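Local coordinates for protein Alpha/beta hydrolase (Pseudomonas aeruginosa PAO1, PDB 4R1D) that is probably a lipase of the alpha/beta hydrolase family, a calcium-binding type VI secretion effector that forms a complex with the immunity protein Tli4, at residues His438-Leu452 with Arg472-Glu484. Sequence-based numbering, arbitrary orientation.
Sequences HSWRDLIWKGDPTPL and RRGLPTIVQGPLE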
ATOM      1  N   HIS A 438      16.363 -17.728  -5.342  1.00 24.75           N
ATOM      2  CA  HIS A 438      15.408 -18.808  -5.085  1.00 21.41           C
ATOM      3  C   HIS A 438      13.960 -18.327  -5.051  1.00 20.21           C
ATOM      4  O   HIS A 438      13.048 -19.066  -5.434  1.00 21.93           O
ATOM      5  CB  HIS A 438      15.775 -19.601  -3.818  1.00 28.71           C
ATOM      6  CG  HIS A 438      15.346 -18.956  -2.535  1.00 29.89           C
ATOM      7  ND1 HIS A 438      16.092 -17.987  -1.901  1.00 38.38           N
ATOM      8  CD2 HIS A 438      14.263 -19.173  -1.748  1.00 23.66           C
ATOM      9  CE1 HIS A 438      15.479 -17.617  -0.790  1.00 31.46           C
ATOM     10  NE2 HIS A 438      14.367 -18.322  -0.675  1.00 28.81           N
ATOM     11  N   SER A 439      13.764 -17.096  -4.578  1.00 18.68           N
ATOM     12  CA  SER A 439      12.474 -16.414  -4.664  1.00 15.13           C
ATOM     13  C   SER A 439      11.335 -17.151  -3.950  1.00 18.04           C
ATOM     14  O   SER A 439      10.169 -16.956  -4.291  1.00 16.35           O
ATOM     15  CB  SER A 439      12.089 -16.207  -6.133  1.00 18.53           C
ATOM     16  OG  SER A 439      13.131 -15.595  -6.882  1.00 19.02           O
ATOM     17  N   TRP A 440      11.672 -17.981  -2.966  1.00 17.77           N
ATOM     18  CA  TRP A 440      10.679 -18.807  -2.269  1.00 19.57           C
ATOM     19  C   TRP A 440       9.780 -19.557  -3.245  1.00 17.30           C
ATOM     20  O   TRP A 440       8.600 -19.805  -2.968  1.00 18.94           O
ATOM     21  CB  TRP A 440       9.852 -17.949  -1.294  1.00 18.72           C
ATOM     22  CG  TRP A 440      10.734 -17.345  -0.264  1.00 19.52           C
ATOM     23  CD1 TRP A 440      11.120 -16.042  -0.171  1.00 21.46           C
ATOM     24  CD2 TRP A 440      11.407 -18.042   0.790  1.00 19.35           C
ATOM     25  NE1 TRP A 440      11.981 -15.878   0.893  1.00 22.11           N
ATOM     26  CE2 TRP A 440      12.170 -17.094   1.499  1.00 21.06           C
ATOM     27  CE3 TRP A 440      11.429 -19.377   1.209  1.00 20.56           C
ATOM     28  CZ2 TRP A 440      12.949 -17.437   2.600  1.00 21.66           C
ATOM     29  CZ3 TRP A 440      12.200 -19.719   2.301  1.00 19.95           C
ATOM     30  CH2 TRP A 440      12.953 -18.755   2.986  1.00 22.94           C
ATOM     31  N   ARG A 441      10.356 -19.946  -4.376  1.00 19.40           N
ATOM     32  CA  ARG A 441       9.578 -20.540  -5.453  1.00 18.01           C
ATOM     33  C   ARG A 441       8.974 -21.881  -5.022  1.00 16.97           C
ATOM     34  O   ARG A 441       7.822 -22.178  -5.333  1.00 15.11           O
ATOM     35  CB  ARG A 441      10.445 -20.692  -6.699  1.00 17.73           C
ATOM     36  CG  ARG A 441       9.687 -21.193  -7.914  1.00 12.74           C
ATOM     37  CD  ARG A 441       9.813 -22.725  -8.081  1.00 19.04           C
ATOM     38  NE  ARG A 441       9.052 -23.155  -9.241  1.00 18.76           N
ATOM     39  CZ  ARG A 441       9.385 -24.158 -10.054  1.00 19.95           C
ATOM     40  NH1 ARG A 441      10.489 -24.868  -9.848  1.00 16.68           N
ATOM     41  NH2 ARG A 441       8.607 -24.430 -11.086  1.00 17.97           N
ATOM     42  N   ASP A 442       9.763 -22.695  -4.330  1.00 19.95           N
ATOM     43  CA  ASP A 442       9.221 -23.864  -3.650  1.00 17.86           C
ATOM     44  C   ASP A 442       9.147 -23.516  -2.190  1.00 18.68           C
ATOM     45  O   ASP A 442      10.169 -23.242  -1.561  1.00 24.96           O
ATOM     46  CB  ASP A 442      10.117 -25.097  -3.827  1.00 18.74           C
ATOM     47  CG  ASP A 442      10.146 -25.591  -5.254  1.00 21.99           C
ATOM     48  OD1 ASP A 442       9.153 -25.378  -5.975  1.00 23.23           O
ATOM     49  OD2 ASP A 442      11.159 -26.198  -5.662  1.00 24.11           O
ATOM     50  N   LEU A 443       7.936 -23.498  -1.650  1.00 16.77           N
ATOM     51  CA  LEU A 443       7.748 -23.142  -0.268  1.00 17.33           C
ATOM     52  C   LEU A 443       7.716 -24.467   0.472  1.00 21.35           C
ATOM     53  O   LEU A 443       6.764 -25.230   0.336  1.00 18.40           O
ATOM     54  CB  LEU A 443       6.435 -22.385  -0.095  1.00 16.82           C
ATOM     55  CG  LEU A 443       6.300 -21.484   1.134  1.00 17.47           C
ATOM     56  CD1 LEU A 443       6.666 -22.246   2.397  1.00 21.03           C
ATOM     57  CD2 LEU A 443       7.176 -20.263   0.979  1.00 20.13           C
ATOM     58  N   ILE A 444       8.761 -24.739   1.245  1.00 16.97           N
ATOM     59  CA  ILE A 444       8.931 -26.056   1.857  1.00 18.15           C
ATOM     60  C   ILE A 444       8.927 -26.024   3.377  1.00 19.13           C
ATOM     61  O   ILE A 444       9.712 -25.317   3.995  1.00 19.22           O
ATOM     62  CB  ILE A 444      10.257 -26.698   1.414  1.00 18.50           C
ATOM     63  CG1 ILE A 444      10.305 -26.838  -0.109  1.00 21.11           C
ATOM     64  CG2 ILE A 444      10.449 -28.052   2.105  1.00 20.10           C
ATOM     65  CD1 ILE A 444      11.742 -26.838  -0.667  1.00 22.70           C
ATOM     66  N   TRP A 445       8.030 -26.805   3.976  1.00 15.74           N
ATOM     67  CA  TRP A 445       8.050 -27.039   5.408  1.00 14.89           C
ATOM     68  C   TRP A 445       8.712 -28.394   5.567  1.00 22.81           C
ATOM     69  O   TRP A 445       8.169 -29.403   5.116  1.00 22.20           O
ATOM     70  CB  TRP A 445       6.634 -27.165   5.954  1.00 18.51           C
ATOM     71  CG  TRP A 445       5.891 -25.885   6.221  1.00 18.35           C
ATOM     72  CD1 TRP A 445       4.884 -25.345   5.462  1.00 23.05           C
ATOM     73  CD2 TRP A 445       6.042 -25.027   7.353  1.00 19.56           C
ATOM     74  NE1 TRP A 445       4.414 -24.194   6.050  1.00 19.42           N
ATOM     75  CE2 TRP A 445       5.109 -23.976   7.210  1.00 19.76           C
ATOM     76  CE3 TRP A 445       6.876 -25.040   8.475  1.00 17.28           C
ATOM     77  CZ2 TRP A 445       4.994 -22.947   8.143  1.00 16.75           C
ATOM     78  CZ3 TRP A 445       6.758 -24.018   9.402  1.00 20.22           C
ATOM     79  CH2 TRP A 445       5.831 -22.978   9.223  1.00 20.62           C
ATOM     80  N   LYS A 446       9.879 -28.420   6.193  1.00 20.63           N
ATOM     81  CA  LYS A 446      10.613 -29.668   6.356  1.00 22.93           C
ATOM     82  C   LYS A 446      10.592 -30.089   7.819  1.00 23.81           C
ATOM     83  O   LYS A 446      10.938 -29.307   8.702  1.00 23.13           O
ATOM     84  CB  LYS A 446      12.046 -29.487   5.859  1.00 23.36           C
ATOM     85  CG  LYS A 446      12.896 -30.733   5.952  1.00 28.88           C
ATOM     86  CD  LYS A 446      14.331 -30.444   5.557  1.00 31.51           C
ATOM     87  CE  LYS A 446      14.508 -30.470   4.054  1.00 39.58           C
ATOM     88  NZ  LYS A 446      15.949 -30.613   3.684  1.00 52.04           N
ATOM     89  N   GLY A 447      10.158 -31.319   8.084  1.00 23.81           N
ATOM     90  CA  GLY A 447      10.049 -31.798   9.449  1.00 21.59           C
ATOM     91  C   GLY A 447       8.868 -32.734   9.634  1.00 22.44           C
ATOM     92  O   GLY A 447       8.220 -33.112   8.664  1.00 25.55           O
ATOM     93  N   ASP A 448       8.585 -33.094  10.881  1.00 23.76           N
ATOM     94  CA  ASP A 448       7.536 -34.065  11.187  1.00 28.19           C
ATOM     95  C   ASP A 448       6.282 -33.385  11.737  1.00 23.50           C
ATOM     96  O   ASP A 448       6.289 -32.885  12.853  1.00 26.92           O
ATOM     97  CB  ASP A 448       8.062 -35.100  12.188  1.00 26.33           C
ATOM     98  CG  ASP A 448       6.984 -36.044  12.669  1.00 29.95           C
ATOM     99  OD1 ASP A 448       6.000 -36.247  11.931  1.00 30.48           O
ATOM    100  OD2 ASP A 448       7.124 -36.586  13.786  1.00 37.08           O
ATOM    101  N   PRO A 449       5.202 -33.357  10.939  1.00 23.69           N
ATOM    102  CA  PRO A 449       3.943 -32.699  11.309  1.00 22.71           C
ATOM    103  C   PRO A 449       3.137 -33.479  12.339  1.00 28.93           C
ATOM    104  O   PRO A 449       2.157 -32.954  12.857  1.00 27.73           O
ATOM    105  CB  PRO A 449       3.165 -32.649   9.991  1.00 30.17           C
ATOM    106  CG  PRO A 449       4.147 -32.992   8.921  1.00 29.56           C
ATOM    107  CD  PRO A 449       5.199 -33.822   9.544  1.00 22.72           C
ATOM    108  N   THR A 450       3.539 -34.714  12.629  1.00 27.48           N
ATOM    109  CA  THR A 450       2.748 -35.582  13.500  1.00 29.00           C
ATOM    110  C   THR A 450       2.276 -34.900  14.789  1.00 27.40           C
ATOM    111  O   THR A 450       1.083 -34.885  15.081  1.00 32.50           O
ATOM    112  CB  THR A 450       3.489 -36.890  13.841  1.00 28.00           C
ATOM    113  OG1 THR A 450       3.853 -37.572  12.629  1.00 32.49           O
ATOM    114  CG2 THR A 450       2.601 -37.786  14.686  1.00 32.69           C
ATOM    115  N   PRO A 451       3.207 -34.336  15.567  1.00 26.34           N
ATOM    116  CA  PRO A 451       2.794 -33.731  16.840  1.00 27.43           C
ATOM    117  C   PRO A 451       1.882 -32.520  16.649  1.00 26.50           C
ATOM    118  O   PRO A 451       1.151 -32.144  17.563  1.00 29.21           O
ATOM    119  CB  PRO A 451       4.125 -33.298  17.470  1.00 27.94           C
ATOM    120  CG  PRO A 451       5.160 -34.149  16.802  1.00 32.36           C
ATOM    121  CD  PRO A 451       4.670 -34.331  15.402  1.00 28.80           C
ATOM    122  N   LEU A 452       1.930 -31.905  15.473  1.00 30.42           N
ATOM    123  CA  LEU A 452       1.100 -30.737  15.223  1.00 25.76           C
ATOM    124  C   LEU A 452      -0.326 -31.154  14.888  1.00 30.25           C
ATOM    125  O   LEU A 452      -1.261 -30.382  15.048  1.00 27.63           O
ATOM    126  CB  LEU A 452       1.666 -29.904  14.072  1.00 26.29           C
ATOM    127  CG  LEU A 452       2.899 -29.025  14.291  1.00 22.68           C
ATOM    128  CD1 LEU A 452       4.106 -29.830  14.748  1.00 30.70           C
ATOM    129  CD2 LEU A 452       3.223 -28.300  12.991  1.00 19.55           C
ATOM    130  N   ARG A 472      10.230 -28.638  22.017  1.00 34.21           N
ATOM    131  CA  ARG A 472      10.004 -29.658  20.978  1.00 41.60           C
ATOM    132  C   ARG A 472      10.951 -29.518  19.777  1.00 40.12           C
ATOM    133  O   ARG A 472      11.299 -28.398  19.416  1.00 36.54           O
ATOM    134  CB  ARG A 472       8.553 -29.593  20.500  1.00 44.73           C
ATOM    135  CG  ARG A 472       7.562 -30.250  21.438  1.00 45.27           C
ATOM    136  CD  ARG A 472       7.266 -31.673  20.992  1.00 53.21           C
ATOM    137  NE  ARG A 472       8.354 -32.239  20.192  1.00 52.33           N
ATOM    138  CZ  ARG A 472       8.348 -33.462  19.671  1.00 47.89           C
ATOM    139  NH1 ARG A 472       7.312 -34.265  19.870  1.00 53.95           N
ATOM    140  NH2 ARG A 472       9.380 -33.882  18.949  1.00 52.62           N
ATOM    141  N   ARG A 473      11.338 -30.644  19.153  1.00 39.02           N
ATOM    142  CA  ARG A 473      12.371 -30.669  18.081  1.00 41.05           C
ATOM    143  C   ARG A 473      12.069 -31.602  16.887  1.00 36.74           C
ATOM    144  O   ARG A 473      11.186 -32.454  16.967  1.00 41.45           O
ATOM    145  CB  ARG A 473      13.727 -31.074  18.671  1.00 44.06           C
ATOM    146  CG  ARG A 473      13.767 -32.495  19.208  1.00 44.59           C
ATOM    147  CD  ARG A 473      14.869 -32.686  20.264  1.00 48.73           C
ATOM    148  NE  ARG A 473      16.126 -33.159  19.694  1.00 39.93           N
ATOM    149  CZ  ARG A 473      17.314 -33.008  20.270  1.00 32.34           C
ATOM    150  NH1 ARG A 473      17.419 -32.404  21.445  1.00 31.71           N
ATOM    151  NH2 ARG A 473      18.402 -33.459  19.668  1.00 34.80           N
ATOM    152  N   GLY A 474      12.823 -31.445  15.794  1.00 29.37           N
ATOM    153  CA  GLY A 474      12.544 -32.136  14.541  1.00 31.01           C
ATOM    154  C   GLY A 474      11.230 -31.768  13.849  1.00 29.31           C
ATOM    155  O   GLY A 474      10.747 -32.483  12.960  1.00 25.09           O
ATOM    156  N   LEU A 475      10.659 -30.638  14.249  1.00 23.67           N
ATOM    157  CA  LEU A 475       9.345 -30.227  13.771  1.00 22.97           C
ATOM    158  C   LEU A 475       9.409 -29.375  12.492  1.00 21.59           C
ATOM    159  O   LEU A 475      10.489 -28.923  12.094  1.00 24.10           O
ATOM    160  CB  LEU A 475       8.606 -29.494  14.880  1.00 22.32           C
ATOM    161  CG  LEU A 475       8.503 -30.259  16.189  1.00 29.89           C
ATOM    162  CD1 LEU A 475       7.774 -29.422  17.208  1.00 27.61           C
ATOM    163  CD2 LEU A 475       7.804 -31.597  15.966  1.00 28.38           C
ATOM    164  N   PRO A 476       8.251 -29.165  11.837  1.00 23.08           N
ATOM    165  CA  PRO A 476       8.258 -28.461  10.550  1.00 20.84           C
ATOM    166  C   PRO A 476       8.936 -27.096  10.609  1.00 17.14           C
ATOM    167  O   PRO A 476       8.689 -26.295  11.521  1.00 21.60           O
ATOM    168  CB  PRO A 476       6.766 -28.313  10.219  1.00 18.43           C
ATOM    169  CG  PRO A 476       6.144 -29.540  10.860  1.00 21.10           C
ATOM    170  CD  PRO A 476       6.899 -29.657  12.176  1.00 20.49           C
ATOM    171  N   THR A 477       9.781 -26.858   9.613  1.00 20.69           N
ATOM    172  CA  THR A 477      10.543 -25.626   9.502  1.00 19.18           C
ATOM    173  C   THR A 477      10.589 -25.197   8.051  1.00 22.33           C
ATOM    174  O   THR A 477      10.896 -25.987   7.153  1.00 18.45           O
ATOM    175  CB  THR A 477      11.989 -25.837   9.994  1.00 23.37           C
ATOM    176  OG1 THR A 477      11.974 -26.227  11.375  1.00 21.45           O
ATOM    177  CG2 THR A 477      12.807 -24.558   9.830  1.00 23.34           C
ATOM    178  N   ILE A 478      10.295 -23.929   7.800  1.00 17.82           N
ATOM    179  CA  ILE A 478      10.412 -23.438   6.437  1.00 18.79           C
ATOM    180  C   ILE A 478      11.879 -23.356   6.041  1.00 23.10           C
ATOM    181  O   ILE A 478      12.687 -22.729   6.727  1.00 24.34           O
ATOM    182  CB  ILE A 478       9.686 -22.094   6.256  1.00 20.92           C
ATOM    183  CG1 ILE A 478       8.173 -22.355   6.179  1.00 19.38           C
ATOM    184  CG2 ILE A 478      10.180 -21.393   4.998  1.00 21.13           C
ATOM    185  CD1 ILE A 478       7.282 -21.111   6.170  1.00 21.36           C
ATOM    186  N   VAL A 479      12.227 -24.030   4.951  1.00 22.79           N
ATOM    187  CA  VAL A 479      13.600 -24.043   4.481  1.00 22.75           C
ATOM    188  C   VAL A 479      13.660 -23.646   3.014  1.00 23.68           C
ATOM    189  O   VAL A 479      12.726 -23.882   2.247  1.00 26.00           O
ATOM    190  CB  VAL A 479      14.224 -25.436   4.632  1.00 23.90           C
ATOM    191  CG1 VAL A 479      14.309 -25.823   6.099  1.00 23.66           C
ATOM    192  CG2 VAL A 479      13.414 -26.463   3.850  1.00 23.25           C
ATOM    193  N   GLN A 480      14.777 -23.039   2.636  1.00 25.26           N
ATOM    194  CA  GLN A 480      15.008 -22.607   1.273  1.00 30.62           C
ATOM    195  C   GLN A 480      14.946 -23.792   0.310  1.00 35.10           C
ATOM    196  O   GLN A 480      15.485 -24.865   0.601  1.00 28.79           O
ATOM    197  CB  GLN A 480      16.382 -21.940   1.206  1.00 36.72           C
ATOM    198  CG  GLN A 480      16.648 -21.116  -0.027  1.00 44.96           C
ATOM    199  CD  GLN A 480      17.993 -20.425   0.046  1.00 38.22           C
ATOM    200  OE1 GLN A 480      18.221 -19.577   0.911  1.00 45.08           O
ATOM    201  NE2 GLN A 480      18.901 -20.798  -0.847  1.00 45.53           N
ATOM    202  N   GLY A 481      14.283 -23.594  -0.831  1.00 25.68           N
ATOM    203  CA  GLY A 481      14.244 -24.588  -1.888  1.00 31.03           C
ATOM    204  C   GLY A 481      15.531 -24.570  -2.688  1.00 31.52           C
ATOM    205  O   GLY A 481      16.488 -23.909  -2.288  1.00 37.47           O
ATOM    206  N   PRO A 482      15.559 -25.268  -3.838  1.00 34.63           N
ATOM    207  CA  PRO A 482      14.433 -25.982  -4.448  1.00 25.83           C
ATOM    208  C   PRO A 482      14.196 -27.370  -3.863  1.00 32.36           C
ATOM    209  O   PRO A 482      15.057 -27.926  -3.178  1.00 32.69           O
ATOM    210  CB  PRO A 482      14.868 -26.113  -5.910  1.00 36.14           C
ATOM    211  CG  PRO A 482      16.344 -26.210  -5.835  1.00 36.87           C
ATOM    212  CD  PRO A 482      16.756 -25.305  -4.698  1.00 36.16           C
ATOM    213  N   LEU A 483      13.019 -27.920  -4.153  1.00 25.82           N
ATOM    214  CA  LEU A 483      12.631 -29.243  -3.697  1.00 26.27           C
ATOM    215  C   LEU A 483      13.660 -30.289  -4.138  1.00 41.37           C
ATOM    216  O   LEU A 483      14.224 -30.203  -5.230  1.00 35.61           O
ATOM    217  CB  LEU A 483      11.251 -29.592  -4.258  1.00 31.79           C
ATOM    218  CG  LEU A 483      10.404 -30.680  -3.602  1.00 41.22           C
ATOM    219  CD1 LEU A 483      10.113 -30.325  -2.163  1.00 30.87           C
ATOM    220  CD2 LEU A 483       9.103 -30.855  -4.381  1.00 38.46           C
ATOM    221  N   GLU A 484      13.892 -31.275  -3.277  1.00 42.53           N
ATOM    222  CA  GLU A 484      14.902 -32.304  -3.511  1.00 44.92           C
ATOM    223  C   GLU A 484      14.637 -33.077  -4.804  1.00 46.39           C
ATOM    224  O   GLU A 484      15.511 -33.188  -5.667  1.00 45.43           O
ATOM    225  CB  GLU A 484      14.964 -33.258  -2.315  1.00 41.04           C
ATOM    226  CG  GLU A 484      15.491 -32.622  -1.022  1.00 47.90           C
ATOM    227  CD  GLU A 484      14.584 -31.531  -0.449  1.00 56.68           C
ATOM    228  OE1 GLU A 484      13.376 -31.493  -0.787  1.00 47.84           O
ATOM    229  OE2 GLU A 484      15.085 -30.705   0.353  1.00 61.43           O
TER
HETATM  230  O   HOH W   1      10.814 -22.560   0.936  1.00 25.22           O
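Ile-478 lies across the indole of Trp-445, its CB near Ile-444 O. CG2, anti to the backbone N, turns to Trp-440, meeting CZ3 at 3.8 Å. CG1, anti to the carbonyl carbon (chi1 -76°), stands 3.5 Å from the centroid of the six-membered ring of Trp-445, almost on the ring normal, a CH-pi contact. CD1 continues over the same face to Trp-445 CZ2 and also reaches Leu-443 CD1. The indole edge runs along the backbone at Pro-476 and Thr-477, with CE3 3.7 Å from Pro-476 CB, while NE1 bonds to Tyr-291 OH of helix 289-296, which also covers Leu-443 and Ile-478.

The backbones form an antiparallel pair within a small mixed sheet separate from the parallel sheet of the hydrolase core: strand 477-479 lies at one edge of it, and strand 339-342 flanks 443-446 on the other side. Lys-446 N donates to Thr-477 O at 2.8 Å, nearly straight, and Thr-477 N returns a more bent bond to Lys-446 O. Toward Asp-442 the strands part, and one water bridges Asp-442 O, Ile-444 N and Val-479 O.

On the sheet face of Ile-444, Lys-446 and Val-479, Ile-444 CG2 meets Val-479 CG2. Ile-444 CD1 rests on Gly-481 CA. Asp-442 OD2 receives Leu-483 N at 2.9 Å on its anti side, somewhat out of the carboxylate plane, in a nearly straight bond (173°), beyond the cis peptide before Pro-482, while OD1 pairs with Arg-333. Beyond the strand end, Gln-480 lays CG over the centre of the His-438 ring, its amide 12° from parallel to it; His-438 NE2 in turn lies over the Trp-440 ring. At the far end Asp-448 N bonds to Gly-474 O, and the Pro-476 ring packs against Leu-452, with CD 3.8 Å from Leu-452 CD1.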